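Local coordinates for protein DnaJ homolog subfamily C member 3 (Mus musculus, PDB 3IEG) that acts as an endoplasmic reticulum co-chaperone that binds misfolded proteins through its TPR domain, stimulates the HSC70 ATPase and restrains the kinase GCN2 in the unfolded protein response, at residues A[240-245]-A[275-280]; A[212-217]-A[222-227]; A[92-97]-A[111-116]; A[121-126]-A[144-149]; A[62-67]-A[72-77]. One frame throughout, in Å; residues are numbered along the deposited sequence.

Contact 1: A[240-245]-A[275-280]; sequences SAEELI and KERICH
A surface salt bridge between E242 and R277, flanked by I245, which touches R277 and H280, links helix 222-246 to helix 268-284. The two segments lie in TPR 7 and TPR 8. They run nearly parallel, 17° apart, with their axes 11.6 Å from each other. Long side chains therefore do the bridging. R277 meets the carboxylate side-on, with NE and one terminal nitrogen. R277 NE donates to E242 OE1 at 2.7 Å, almost straight at 169°. R277 NH2 donates to E242 OE2 at 2.9 Å. Both oxygens use their syn lone pairs, and the two flat groups are only 22° from coplanar. Bends at chi2 in E242, and at chi2 and chi3 in R277, turn the charged ends to face each other. I245 lies beside the pair: I245 CG1 is 3.4 Å from R277 NH2. I245 CD1 reaches the edge of the H280 ring, 3.5 Å from H280 NE2. R277 NH1 rests over one face of that ring. E242 OE1 also bonds to Y257 OH, and H280 ND1 bonds to D311. A leucine in place of R277 is likely to leave E242 without its charged mate, with Y257 as a remaining polar partner. Helix 250-263 also packs here, through Y257 on A241 and R277. A near-parallel pair of helices with the intervening helix packed against them is typical of neighbouring repeats in a TPR solenoid.

Contact 2: A[212-217]-A[222-227]; sequences RECLKL and KRCFAH
C214 and C224 are joined by a disulfide, SG to SG 2.0 Å. C214 puts its SG anti to the backbone N (chi1 172°), which carries the sulfur across to the other helix. L215 packs alongside the bridge. L215 CD2 lies 4.0 Å from C224 CB. The other methyl, L215 CD1, approaches the F225 ring obliquely, 4.2 Å from F225 CD1, and the two side chains cross at about a right angle. No hydrogen bond spans the two segments, so the link is covalent and apolar.

Helix 188-201 packs against the same site: T188 touches C214, and Y192 touches C224. One turn further along, H227 bonds through NE2 to S207 OG and meets Y199 edge-to-face. R223 forms a salt bridge with E189. The helix axes run 140° apart across a four-residue turn. This is the antiparallel helix-turn-helix packing of a TPR array, here with a disulfide fastening the end of TPR 6 to the start of helix 222-246.

Contact 3: A[92-97]-A[111-116]; sequences DDFKKV and ESQLVK
F94 and Q113 both hold CG anti to their own carbonyl carbon. In F94 this torsion (chi1 -64°) sends the ring out toward helix 104-132, where the Q113 stem meets its face. The packing belongs to a TPR solenoid: 92-97 lies in TPR 3, and 111-116 lies on the long helix 104-132. Q113 CB makes a CH-pi contact, 3.4 Å from the F94 ring centroid and 18° off the normal. Q113 CG follows over the ring, 3.6 Å from F94 CZ. The bend at chi2 (-69°) then turns the amide, which stands steeply to the ring, and its NE2 bonds to H79 ND1 on helix 71-84. With an alanine at F94, the aliphatic part of Q113 would probably lose the surface it lies on, and a gap would open between the helices. L114 completes the contact with both methyls. L114 CD2 lies 3.7 Å from F94 CB, whereas L114 CD1 turns to the K95 stem, 3.8 Å from K95 CG.

Contact 4: A[121-126]-A[144-149]; sequences QRLRSQ and DKILEV
L123 and I146 mark the closest backbone approach, CA to CA 6.7 Å, between two antiparallel helices whose axes are 9.7 Å apart at 141°. Their side chains slide past each other in opposite directions. L123 CB lies 3.6 Å from I146 CG1. I146 keeps CG1 beside its backbone N and anti to its carbonyl carbon (chi1 -55°). With chi2 extended, this directs I146 CD1 onto the backbone of the facing helix, 3.4 Å from L123 O and 3.7 Å from R124 N. In turn L123 CD1 extends to the base of K145, 3.8 Å from K145 CB. There the two side chains cross at about a right angle. The lysine starts toward the facing helix, then bends at chi2 and chi3 and leads its amino group away. No hydrogen bond or salt bridge crosses between the segments, so packing alone joins them.

I146 also touches M120, A127 and L156, and L123 touches F142. The L156 contact reaches the next helix, 154-166, where R160 also pairs with D144. Both segments belong to TPR 4, and such an antiparallel pair, packed by interleaved aliphatic side chains, is the basic helical hairpin of the TPR fold.

Contact 5: A[62-67]-A[72-77]; sequences KVIALK and AARLQR
I64 meets the flat guanidinium groups of R74 and R77, each over one face. I64 CD1 sits above the centre of the R77 group, 3.6 Å from R77 CZ. I64 CG2 lies over a face of the R74 group, 3.3 Å from R74 NH2. The two branches part at CB: CG1 stands beside the backbone N (chi1 -67°), while CG2 is anti to it. Each arginine is bent at chi3, which turns its head back over I64.

The nitrogens of these groups have partners of their own. R77 NE forms a salt bridge with D93, and R74 NH1 bonds to the carbonyl of M68. R74 NE makes a long, weak ion pair with D93. Beside the arginines, V63 CG1 packs on A73 CB at 3.9 Å.

The axes lie 9.3 Å apart and 139° from each other, as expected of successive antiparallel helices in TPR repeats, here the end of TPR 2 and the start of TPR 3. The contact is buried, with no hydrogen bond between its segments. Its chemistry implies that the arginines pack with their faces while N-H groups of both bond to D93 and M68 outside the two segments, and that D93 probably offsets part of the buried positive charge.

In the fold
From the N terminus, contact 5 closes the short loop between helices 53-66 and 71-84, from TPR 2 to TPR 3. Contact 3 follows, spanning 13 residues, and touches contact 5 where V97 packs on R74. Contact 4 spans 17 residues within TPR 4 and shares helix 104-132 with contact 3; K116 meets V149 between them. Contact 2 closes a four-residue turn at the end of TPR 6. Contact 1 spans 29 residues from TPR 7 to TPR 8 and shares helix 222-246 with contact 2. All five are in series; none nests or crosses. The centres of contacts 1 and 5 lie about 64 Å apart in the elongated solenoid of this TPR fragment, which lacks the J domain.

Contact 1: A[240-245]-A[275-280]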
# COMPACT_ATOMS: atom_id res chain seq x y z
N SER A 240 26.46 -2.42 -0.69
CA SER A 240 27.90 -2.65 -0.77
C SER A 240 28.23 -3.97 -1.43
O SER A 240 29.11 -4.03 -2.29
CB SER A 240 28.51 -2.60 0.62
OG SER A 240 28.83 -1.27 0.95
N ALA A 241 27.51 -5.02 -1.04
CA ALA A 241 27.73 -6.35 -1.58
C ALA A 241 27.52 -6.40 -3.08
O ALA A 241 28.35 -6.93 -3.81
CB ALA A 241 26.83 -7.35 -0.89
N GLU A 242 26.40 -5.84 -3.54
CA GLU A 242 26.08 -5.78 -4.96
C GLU A 242 27.07 -4.92 -5.74
O GLU A 242 27.37 -5.17 -6.90
CB GLU A 242 24.64 -5.31 -5.17
CG GLU A 242 23.60 -6.38 -4.77
CD GLU A 242 23.86 -7.71 -5.45
OE1 GLU A 242 23.64 -8.77 -4.83
OE2 GLU A 242 24.29 -7.69 -6.62
N GLU A 243 27.59 -3.90 -5.07
CA GLU A 243 28.64 -3.10 -5.65
C GLU A 243 29.94 -3.92 -5.77
O GLU A 243 30.62 -3.89 -6.80
CB GLU A 243 28.84 -1.85 -4.81
CG GLU A 243 29.96 -0.97 -5.28
CD GLU A 243 29.76 0.45 -4.86
OE1 GLU A 243 30.76 1.21 -4.84
OE2 GLU A 243 28.58 0.80 -4.56
N LEU A 244 30.26 -4.67 -4.73
CA LEU A 244 31.42 -5.54 -4.80
C LEU A 244 31.28 -6.60 -5.90
O LEU A 244 32.25 -6.82 -6.63
CB LEU A 244 31.73 -6.15 -3.43
CG LEU A 244 32.09 -5.12 -2.35
CD1 LEU A 244 31.91 -5.69 -0.94
CD2 LEU A 244 33.49 -4.52 -2.54
N ILE A 245 30.11 -7.23 -6.05
CA ILE A 245 30.00 -8.27 -7.09
C ILE A 245 30.10 -7.65 -8.49
O ILE A 245 30.55 -8.31 -9.42
CB ILE A 245 28.77 -9.30 -6.97
CG1 ILE A 245 27.68 -9.00 -7.98
CG2 ILE A 245 28.22 -9.52 -5.55
CD1 ILE A 245 27.76 -9.87 -9.19
N LYS A 275 22.45 -16.16 0.73
CA LYS A 275 23.05 -17.42 0.31
C LYS A 275 23.08 -17.54 -1.20
O LYS A 275 24.10 -17.94 -1.77
CB LYS A 275 22.33 -18.61 0.94
CG LYS A 275 22.88 -19.05 2.30
CD LYS A 275 22.19 -20.34 2.77
CE LYS A 275 22.54 -20.69 4.22
NZ LYS A 275 22.03 -22.04 4.57
N GLU A 276 21.99 -17.16 -1.86
CA GLU A 276 21.94 -17.18 -3.31
C GLU A 276 23.08 -16.35 -3.94
O GLU A 276 23.77 -16.82 -4.84
CB GLU A 276 20.59 -16.69 -3.83
CG GLU A 276 20.46 -16.83 -5.34
CD GLU A 276 19.39 -15.95 -5.96
OE1 GLU A 276 18.22 -16.05 -5.52
OE2 GLU A 276 19.71 -15.19 -6.90
N ARG A 277 23.28 -15.13 -3.44
CA ARG A 277 24.35 -14.27 -3.94
C ARG A 277 25.74 -14.82 -3.58
O ARG A 277 26.69 -14.67 -4.35
CB ARG A 277 24.17 -12.81 -3.46
CG ARG A 277 22.88 -12.10 -3.92
CD ARG A 277 22.69 -12.16 -5.43
NE ARG A 277 23.43 -11.12 -6.15
CZ ARG A 277 23.87 -11.23 -7.41
NH1 ARG A 277 23.68 -12.34 -8.09
NH2 ARG A 277 24.52 -10.22 -7.97
N ILE A 278 25.86 -15.47 -2.42
CA ILE A 278 27.11 -16.10 -2.05
C ILE A 278 27.40 -17.26 -3.01
O ILE A 278 28.52 -17.43 -3.48
CB ILE A 278 27.15 -16.52 -0.56
CG1 ILE A 278 27.36 -15.27 0.32
CG2 ILE A 278 28.27 -17.56 -0.31
CD1 ILE A 278 27.06 -15.46 1.80
N CYS A 279 26.36 -18.04 -3.31
CA CYS A 279 26.43 -19.07 -4.33
C CYS A 279 26.97 -18.50 -5.65
O CYS A 279 27.82 -19.12 -6.29
CB CYS A 279 25.05 -19.70 -4.51
SG CYS A 279 24.71 -20.40 -6.13
N HIS A 280 26.50 -17.31 -6.01
CA HIS A 280 26.99 -16.58 -7.18
C HIS A 280 28.46 -16.21 -7.03
O HIS A 280 29.24 -16.41 -7.96
CB HIS A 280 26.14 -15.33 -7.41
CG HIS A 280 26.46 -14.59 -8.68
ND1 HIS A 280 26.18 -15.11 -9.93
CD2 HIS A 280 27.02 -13.38 -8.89
CE1 HIS A 280 26.56 -14.24 -10.85
NE2 HIS A 280 27.08 -13.18 -10.25

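Contact 2: A[212-217]-A[222-227]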
# COMPACT_ATOMS: atom_id res chain seq x y z
N ARG A 212 11.25 6.53 5.82
CA ARG A 212 11.66 7.92 5.65
C ARG A 212 10.44 8.82 5.62
O ARG A 212 10.44 9.90 6.21
CB ARG A 212 12.50 8.13 4.39
CG ARG A 212 13.96 7.73 4.54
CD ARG A 212 14.79 8.22 3.37
NE ARG A 212 15.97 7.38 3.14
CZ ARG A 212 17.11 7.47 3.82
NH1 ARG A 212 17.24 8.36 4.81
NH2 ARG A 212 18.12 6.67 3.54
N GLU A 213 9.39 8.36 4.94
CA GLU A 213 8.12 9.06 4.94
C GLU A 213 7.59 9.23 6.36
O GLU A 213 7.09 10.30 6.71
CB GLU A 213 7.09 8.35 4.06
CG GLU A 213 7.45 8.27 2.57
CD GLU A 213 7.87 9.62 1.99
OE1 GLU A 213 7.26 10.65 2.35
OE2 GLU A 213 8.80 9.62 1.16
N CYS A 214 7.71 8.18 7.18
CA CYS A 214 7.31 8.26 8.58
C CYS A 214 8.08 9.37 9.31
O CYS A 214 7.47 10.25 9.92
CB CYS A 214 7.50 6.91 9.28
SG CYS A 214 7.23 7.00 11.08
N LEU A 215 9.41 9.33 9.22
CA LEU A 215 10.25 10.30 9.92
C LEU A 215 10.08 11.73 9.41
O LEU A 215 10.33 12.68 10.15
CB LEU A 215 11.72 9.88 9.84
CG LEU A 215 12.12 8.63 10.64
CD1 LEU A 215 13.57 8.29 10.38
CD2 LEU A 215 11.88 8.84 12.13
N LYS A 216 9.66 11.86 8.16
CA LYS A 216 9.38 13.16 7.56
C LYS A 216 8.16 13.82 8.22
O LYS A 216 8.10 15.06 8.32
CB LYS A 216 9.19 13.00 6.04
CG LYS A 216 9.21 14.31 5.27
CD LYS A 216 9.44 14.06 3.78
CE LYS A 216 9.47 15.37 3.00
NZ LYS A 216 10.14 15.22 1.67
N LEU A 217 7.20 13.01 8.66
CA LEU A 217 6.00 13.51 9.34
C LEU A 217 6.26 13.77 10.81
O LEU A 217 5.72 14.71 11.39
CB LEU A 217 4.82 12.55 9.17
CG LEU A 217 4.15 12.42 7.79
CD1 LEU A 217 3.03 11.38 7.85
CD2 LEU A 217 3.61 13.75 7.25
N LYS A 222 9.86 7.33 17.91
CA LYS A 222 10.85 6.40 18.46
C LYS A 222 10.93 5.06 17.73
O LYS A 222 12.03 4.61 17.41
CB LYS A 222 10.64 6.18 19.96
CG LYS A 222 11.05 7.38 20.81
CD LYS A 222 10.63 7.20 22.27
CE LYS A 222 10.57 8.55 22.98
NZ LYS A 222 10.25 8.40 24.44
N ARG A 223 9.79 4.43 17.48
CA ARG A 223 9.77 3.13 16.79
C ARG A 223 10.23 3.26 15.34
O ARG A 223 10.97 2.41 14.84
CB ARG A 223 8.39 2.47 16.85
CG ARG A 223 8.19 1.54 18.06
CD ARG A 223 7.30 0.33 17.71
NE ARG A 223 5.90 0.48 18.15
CZ ARG A 223 4.95 1.13 17.48
NH1 ARG A 223 5.20 1.73 16.33
NH2 ARG A 223 3.72 1.19 17.97
N CYS A 224 9.78 4.31 14.67
CA CYS A 224 10.18 4.56 13.29
C CYS A 224 11.67 4.81 13.19
O CYS A 224 12.30 4.42 12.20
CB CYS A 224 9.42 5.74 12.70
SG CYS A 224 7.95 5.25 11.85
N PHE A 225 12.23 5.46 14.21
CA PHE A 225 13.64 5.78 14.21
C PHE A 225 14.49 4.53 14.46
O PHE A 225 15.45 4.31 13.73
CB PHE A 225 13.98 6.89 15.22
CG PHE A 225 15.36 7.46 15.05
CD1 PHE A 225 15.65 8.32 13.98
CD2 PHE A 225 16.37 7.13 15.94
CE1 PHE A 225 16.94 8.84 13.81
CE2 PHE A 225 17.67 7.65 15.79
CZ PHE A 225 17.95 8.51 14.72
N ALA A 226 14.10 3.72 15.44
CA ALA A 226 14.84 2.50 15.78
C ALA A 226 14.91 1.54 14.59
O ALA A 226 15.92 0.86 14.39
CB ALA A 226 14.22 1.79 16.99
N HIS A 227 13.82 1.50 13.82
CA HIS A 227 13.73 0.65 12.65
C HIS A 227 14.54 1.24 11.49
O HIS A 227 15.16 0.50 10.75
CB HIS A 227 12.27 0.39 12.27
CG HIS A 227 12.12 -0.34 10.98
ND1 HIS A 227 12.63 -1.61 10.78
CD2 HIS A 227 11.57 0.03 9.80
CE1 HIS A 227 12.37 -1.99 9.54
NE2 HIS A 227 11.73 -1.02 8.93

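Contact 3: A[92-97]-A[111-116]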
# COMPACT_ATOMS: atom_id res chain seq x y z
N ASP A 92 -28.12 10.20 12.79
CA ASP A 92 -28.58 11.36 13.51
C ASP A 92 -29.00 12.47 12.54
O ASP A 92 -30.08 13.04 12.68
CB ASP A 92 -27.51 11.84 14.47
CG ASP A 92 -28.03 12.87 15.45
OD1 ASP A 92 -28.59 12.46 16.48
OD2 ASP A 92 -27.90 14.08 15.18
N ASP A 93 -28.15 12.77 11.55
CA ASP A 93 -28.46 13.79 10.54
C ASP A 93 -29.66 13.44 9.67
O ASP A 93 -30.56 14.26 9.52
CB ASP A 93 -27.24 14.11 9.68
CG ASP A 93 -26.49 15.33 10.16
OD1 ASP A 93 -26.93 15.95 11.15
OD2 ASP A 93 -25.46 15.70 9.57
N PHE A 94 -29.69 12.23 9.12
CA PHE A 94 -30.82 11.79 8.33
C PHE A 94 -32.11 11.81 9.14
O PHE A 94 -33.14 12.28 8.66
CB PHE A 94 -30.60 10.38 7.80
CG PHE A 94 -29.46 10.25 6.84
CD1 PHE A 94 -29.41 11.02 5.67
CD2 PHE A 94 -28.44 9.34 7.08
CE1 PHE A 94 -28.36 10.90 4.79
CE2 PHE A 94 -27.38 9.19 6.19
CZ PHE A 94 -27.34 9.97 5.04
N LYS A 95 -32.07 11.31 10.37
CA LYS A 95 -33.24 11.32 11.23
C LYS A 95 -33.76 12.74 11.48
O LYS A 95 -34.97 12.98 11.43
CB LYS A 95 -32.96 10.59 12.56
CG LYS A 95 -33.18 9.08 12.50
CD LYS A 95 -32.60 8.34 13.72
CE LYS A 95 -32.84 6.82 13.58
NZ LYS A 95 -31.76 5.94 14.17
N LYS A 96 -32.87 13.69 11.74
CA LYS A 96 -33.28 15.08 11.97
C LYS A 96 -33.85 15.76 10.71
O LYS A 96 -34.71 16.65 10.81
CB LYS A 96 -32.14 15.90 12.56
CG LYS A 96 -31.80 15.56 14.01
CD LYS A 96 -30.71 16.48 14.55
CE LYS A 96 -30.36 16.19 16.01
NZ LYS A 96 -29.11 16.89 16.46
N VAL A 97 -33.36 15.35 9.55
CA VAL A 97 -33.89 15.77 8.26
C VAL A 97 -35.37 15.39 8.16
O VAL A 97 -36.21 16.22 7.77
CB VAL A 97 -33.07 15.14 7.09
CG1 VAL A 97 -33.88 15.09 5.80
CG2 VAL A 97 -31.75 15.88 6.87
N GLU A 111 -34.78 8.58 3.96
CA GLU A 111 -35.29 7.24 4.32
C GLU A 111 -34.43 6.16 3.68
O GLU A 111 -34.12 5.13 4.29
CB GLU A 111 -36.75 7.06 3.90
CG GLU A 111 -37.74 7.96 4.63
CD GLU A 111 -38.14 7.47 6.02
OE1 GLU A 111 -39.21 7.90 6.50
OE2 GLU A 111 -37.39 6.66 6.63
N SER A 112 -34.04 6.41 2.43
CA SER A 112 -33.18 5.51 1.68
C SER A 112 -31.80 5.38 2.36
O SER A 112 -31.23 4.28 2.45
CB SER A 112 -33.04 6.03 0.25
OG SER A 112 -32.14 5.25 -0.49
N GLN A 113 -31.28 6.50 2.86
CA GLN A 113 -29.99 6.51 3.53
C GLN A 113 -30.05 5.92 4.95
O GLN A 113 -29.03 5.44 5.45
CB GLN A 113 -29.40 7.92 3.54
CG GLN A 113 -29.00 8.48 2.16
CD GLN A 113 -27.81 7.78 1.55
OE1 GLN A 113 -27.92 6.64 1.09
NE2 GLN A 113 -26.67 8.45 1.53
N LEU A 114 -31.22 5.94 5.58
CA LEU A 114 -31.38 5.34 6.91
C LEU A 114 -31.46 3.82 6.84
O LEU A 114 -31.02 3.14 7.76
CB LEU A 114 -32.59 5.89 7.67
CG LEU A 114 -32.43 7.23 8.41
CD1 LEU A 114 -33.76 7.62 9.01
CD2 LEU A 114 -31.36 7.21 9.51
N VAL A 115 -32.04 3.30 5.75
CA VAL A 115 -32.07 1.86 5.55
C VAL A 115 -30.63 1.39 5.40
O VAL A 115 -30.21 0.44 6.07
CB VAL A 115 -32.91 1.43 4.33
CG1 VAL A 115 -32.72 -0.06 4.02
CG2 VAL A 115 -34.39 1.74 4.57
N LYS A 116 -29.87 2.09 4.55
CA LYS A 116 -28.51 1.70 4.25
C LYS A 116 -27.53 1.86 5.41
O LYS A 116 -26.63 1.03 5.56
CB LYS A 116 -28.00 2.46 3.02
CG LYS A 116 -26.93 1.70 2.27
CD LYS A 116 -26.31 2.57 1.21
CE LYS A 116 -27.25 2.82 0.03
NZ LYS A 116 -26.49 3.31 -1.16

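Contact 4: A[121-126]-A[144-149]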
# COMPACT_ATOMS: atom_id res chain seq x y z
N GLN A 121 -24.41 -0.45 9.92
CA GLN A 121 -24.31 -0.47 11.36
C GLN A 121 -24.32 -1.92 11.88
O GLN A 121 -23.61 -2.26 12.83
CB GLN A 121 -25.47 0.35 11.95
CG GLN A 121 -25.29 0.77 13.38
CD GLN A 121 -24.44 2.02 13.54
OE1 GLN A 121 -24.96 3.13 13.51
NE2 GLN A 121 -23.13 1.83 13.76
N ARG A 122 -25.11 -2.76 11.22
CA ARG A 122 -25.22 -4.18 11.51
C ARG A 122 -23.97 -4.92 11.03
O ARG A 122 -23.47 -5.81 11.72
CB ARG A 122 -26.48 -4.71 10.82
CG ARG A 122 -26.76 -6.20 10.91
CD ARG A 122 -26.23 -7.01 9.71
NE ARG A 122 -27.08 -8.17 9.42
CZ ARG A 122 -27.27 -9.21 10.23
NH1 ARG A 122 -26.68 -9.28 11.42
NH2 ARG A 122 -28.08 -10.20 9.85
N LEU A 123 -23.48 -4.55 9.86
CA LEU A 123 -22.29 -5.16 9.27
C LEU A 123 -21.02 -4.81 10.05
O LEU A 123 -20.09 -5.61 10.13
CB LEU A 123 -22.13 -4.73 7.81
CG LEU A 123 -22.86 -5.48 6.69
CD1 LEU A 123 -22.69 -4.72 5.39
CD2 LEU A 123 -22.37 -6.92 6.55
N ARG A 124 -21.00 -3.62 10.63
CA ARG A 124 -19.87 -3.18 11.43
C ARG A 124 -19.73 -4.07 12.68
O ARG A 124 -18.64 -4.54 12.98
CB ARG A 124 -20.04 -1.71 11.80
CG ARG A 124 -18.79 -1.07 12.24
CD ARG A 124 -19.00 0.41 12.43
NE ARG A 124 -17.71 1.07 12.62
CZ ARG A 124 -17.18 1.29 13.81
NH1 ARG A 124 -17.83 0.93 14.90
NH2 ARG A 124 -16.00 1.86 13.92
N SER A 125 -20.83 -4.30 13.39
CA SER A 125 -20.85 -5.23 14.53
C SER A 125 -20.32 -6.61 14.16
O SER A 125 -19.45 -7.13 14.83
CB SER A 125 -22.26 -5.36 15.11
OG SER A 125 -22.63 -4.16 15.75
N GLN A 126 -20.83 -7.17 13.06
CA GLN A 126 -20.38 -8.45 12.56
C GLN A 126 -18.89 -8.48 12.19
O GLN A 126 -18.21 -9.49 12.41
CB GLN A 126 -21.22 -8.84 11.35
CG GLN A 126 -22.69 -9.03 11.67
CD GLN A 126 -23.49 -9.51 10.48
OE1 GLN A 126 -23.51 -8.86 9.43
NE2 GLN A 126 -24.13 -10.66 10.62
N ASP A 144 -15.37 -6.03 3.39
CA ASP A 144 -15.53 -5.85 1.95
C ASP A 144 -16.84 -5.14 1.64
O ASP A 144 -16.85 -4.15 0.92
CB ASP A 144 -15.48 -7.19 1.22
CG ASP A 144 -14.07 -7.72 1.03
OD1 ASP A 144 -13.09 -6.92 1.07
OD2 ASP A 144 -13.94 -8.95 0.84
N LYS A 145 -17.94 -5.66 2.20
CA LYS A 145 -19.26 -5.06 2.04
C LYS A 145 -19.32 -3.63 2.58
O LYS A 145 -19.74 -2.73 1.87
CB LYS A 145 -20.35 -5.92 2.71
CG LYS A 145 -21.34 -6.58 1.73
CD LYS A 145 -20.95 -8.03 1.39
CE LYS A 145 -21.67 -9.04 2.29
NZ LYS A 145 -21.31 -10.46 1.93
N ILE A 146 -18.89 -3.43 3.82
CA ILE A 146 -18.91 -2.09 4.39
C ILE A 146 -18.13 -1.11 3.51
O ILE A 146 -18.65 -0.06 3.13
CB ILE A 146 -18.41 -2.07 5.84
CG1 ILE A 146 -19.21 -3.05 6.68
CG2 ILE A 146 -18.56 -0.68 6.45
CD1 ILE A 146 -18.50 -3.52 7.93
N LEU A 147 -16.91 -1.47 3.13
CA LEU A 147 -16.05 -0.50 2.44
C LEU A 147 -16.51 -0.11 1.02
O LEU A 147 -15.98 0.83 0.45
CB LEU A 147 -14.58 -0.94 2.47
CG LEU A 147 -13.90 -0.87 3.84
CD1 LEU A 147 -12.67 -1.76 3.87
CD2 LEU A 147 -13.56 0.56 4.24
N GLU A 148 -17.49 -0.84 0.49
CA GLU A 148 -18.14 -0.48 -0.78
C GLU A 148 -18.93 0.81 -0.62
O GLU A 148 -19.03 1.60 -1.55
CB GLU A 148 -19.11 -1.57 -1.27
CG GLU A 148 -18.47 -2.85 -1.77
CD GLU A 148 -17.54 -2.61 -2.95
OE1 GLU A 148 -16.43 -3.20 -2.97
OE2 GLU A 148 -17.91 -1.82 -3.86
N VAL A 149 -19.49 1.01 0.56
CA VAL A 149 -20.32 2.17 0.83
C VAL A 149 -19.53 3.20 1.60
O VAL A 149 -19.49 4.36 1.21
CB VAL A 149 -21.60 1.77 1.60
CG1 VAL A 149 -22.38 3.00 2.02
CG2 VAL A 149 -22.46 0.82 0.77

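Contact 5: A[62-67]-A[72-77]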
# COMPACT_ATOMS: atom_id res chain seq x y z
N LYS A 62 -21.21 24.62 9.19
CA LYS A 62 -21.41 26.01 9.52
C LYS A 62 -22.87 26.40 9.28
O LYS A 62 -23.52 27.01 10.14
CB LYS A 62 -20.48 26.91 8.71
CG LYS A 62 -20.64 28.40 8.99
CD LYS A 62 -20.13 28.80 10.37
CE LYS A 62 -20.31 30.29 10.59
NZ LYS A 62 -19.77 30.70 11.91
N VAL A 63 -23.40 26.03 8.12
CA VAL A 63 -24.78 26.38 7.78
C VAL A 63 -25.72 25.85 8.83
O VAL A 63 -26.61 26.55 9.30
CB VAL A 63 -25.18 25.85 6.40
CG1 VAL A 63 -26.68 26.07 6.16
CG2 VAL A 63 -24.36 26.52 5.33
N ILE A 64 -25.51 24.60 9.22
CA ILE A 64 -26.37 23.96 10.17
C ILE A 64 -26.27 24.67 11.51
O ILE A 64 -27.28 24.93 12.15
CB ILE A 64 -26.04 22.47 10.26
CG1 ILE A 64 -26.40 21.80 8.93
CG2 ILE A 64 -26.77 21.80 11.41
CD1 ILE A 64 -25.56 20.60 8.62
N ALA A 65 -25.05 25.04 11.91
CA ALA A 65 -24.85 25.78 13.15
C ALA A 65 -25.68 27.07 13.16
O ALA A 65 -26.27 27.42 14.18
CB ALA A 65 -23.37 26.08 13.37
N LEU A 66 -25.73 27.76 12.02
CA LEU A 66 -26.48 29.01 11.88
C LEU A 66 -27.97 28.82 11.69
O LEU A 66 -28.77 29.67 12.08
CB LEU A 66 -25.94 29.81 10.70
CG LEU A 66 -24.58 30.48 10.85
CD1 LEU A 66 -24.08 30.91 9.50
CD2 LEU A 66 -24.65 31.67 11.80
N LYS A 67 -28.36 27.71 11.07
CA LYS A 67 -29.73 27.53 10.64
C LYS A 67 -30.11 26.07 10.75
O LYS A 67 -30.07 25.35 9.76
CB LYS A 67 -29.88 28.02 9.19
CG LYS A 67 -31.26 28.53 8.82
CD LYS A 67 -31.50 29.96 9.31
CE LYS A 67 -32.96 30.37 9.20
NZ LYS A 67 -33.87 29.49 9.99
N ALA A 72 -31.76 20.98 3.54
CA ALA A 72 -30.90 20.60 2.40
C ALA A 72 -29.42 20.43 2.76
O ALA A 72 -28.77 19.51 2.28
CB ALA A 72 -31.05 21.59 1.25
N ALA A 73 -28.90 21.30 3.61
CA ALA A 73 -27.51 21.25 4.02
C ALA A 73 -27.23 20.06 4.92
O ALA A 73 -26.17 19.45 4.84
CB ALA A 73 -27.10 22.53 4.70
N ARG A 74 -28.19 19.74 5.79
CA ARG A 74 -28.06 18.61 6.69
C ARG A 74 -28.13 17.30 5.91
O ARG A 74 -27.38 16.37 6.18
CB ARG A 74 -29.09 18.66 7.81
CG ARG A 74 -28.94 17.52 8.80
CD ARG A 74 -29.90 17.60 9.97
NE ARG A 74 -29.29 18.26 11.12
CZ ARG A 74 -29.80 19.34 11.68
NH1 ARG A 74 -30.92 19.85 11.21
NH2 ARG A 74 -29.20 19.91 12.71
N LEU A 75 -29.01 17.24 4.92
CA LEU A 75 -29.06 16.05 4.09
C LEU A 75 -27.70 15.79 3.46
O LEU A 75 -27.20 14.66 3.48
CB LEU A 75 -30.16 16.15 3.03
CG LEU A 75 -30.23 14.97 2.05
CD1 LEU A 75 -30.56 13.66 2.76
CD2 LEU A 75 -31.24 15.24 0.95
N GLN A 76 -27.07 16.84 2.92
CA GLN A 76 -25.76 16.72 2.28
C GLN A 76 -24.67 16.24 3.25
O GLN A 76 -23.87 15.37 2.90
CB GLN A 76 -25.34 18.03 1.59
CG GLN A 76 -26.18 18.44 0.36
CD GLN A 76 -26.37 17.31 -0.64
OE1 GLN A 76 -25.45 16.53 -0.91
NE2 GLN A 76 -27.56 17.22 -1.21
N ARG A 77 -24.65 16.79 4.46
CA ARG A 77 -23.68 16.35 5.47
C ARG A 77 -23.87 14.88 5.83
O ARG A 77 -22.89 14.15 5.98
CB ARG A 77 -23.74 17.22 6.72
CG ARG A 77 -22.63 16.88 7.69
CD ARG A 77 -22.57 17.81 8.87
NE ARG A 77 -23.70 17.61 9.75
CZ ARG A 77 -23.89 18.30 10.86
NH1 ARG A 77 -23.01 19.22 11.21
NH2 ARG A 77 -24.95 18.06 11.60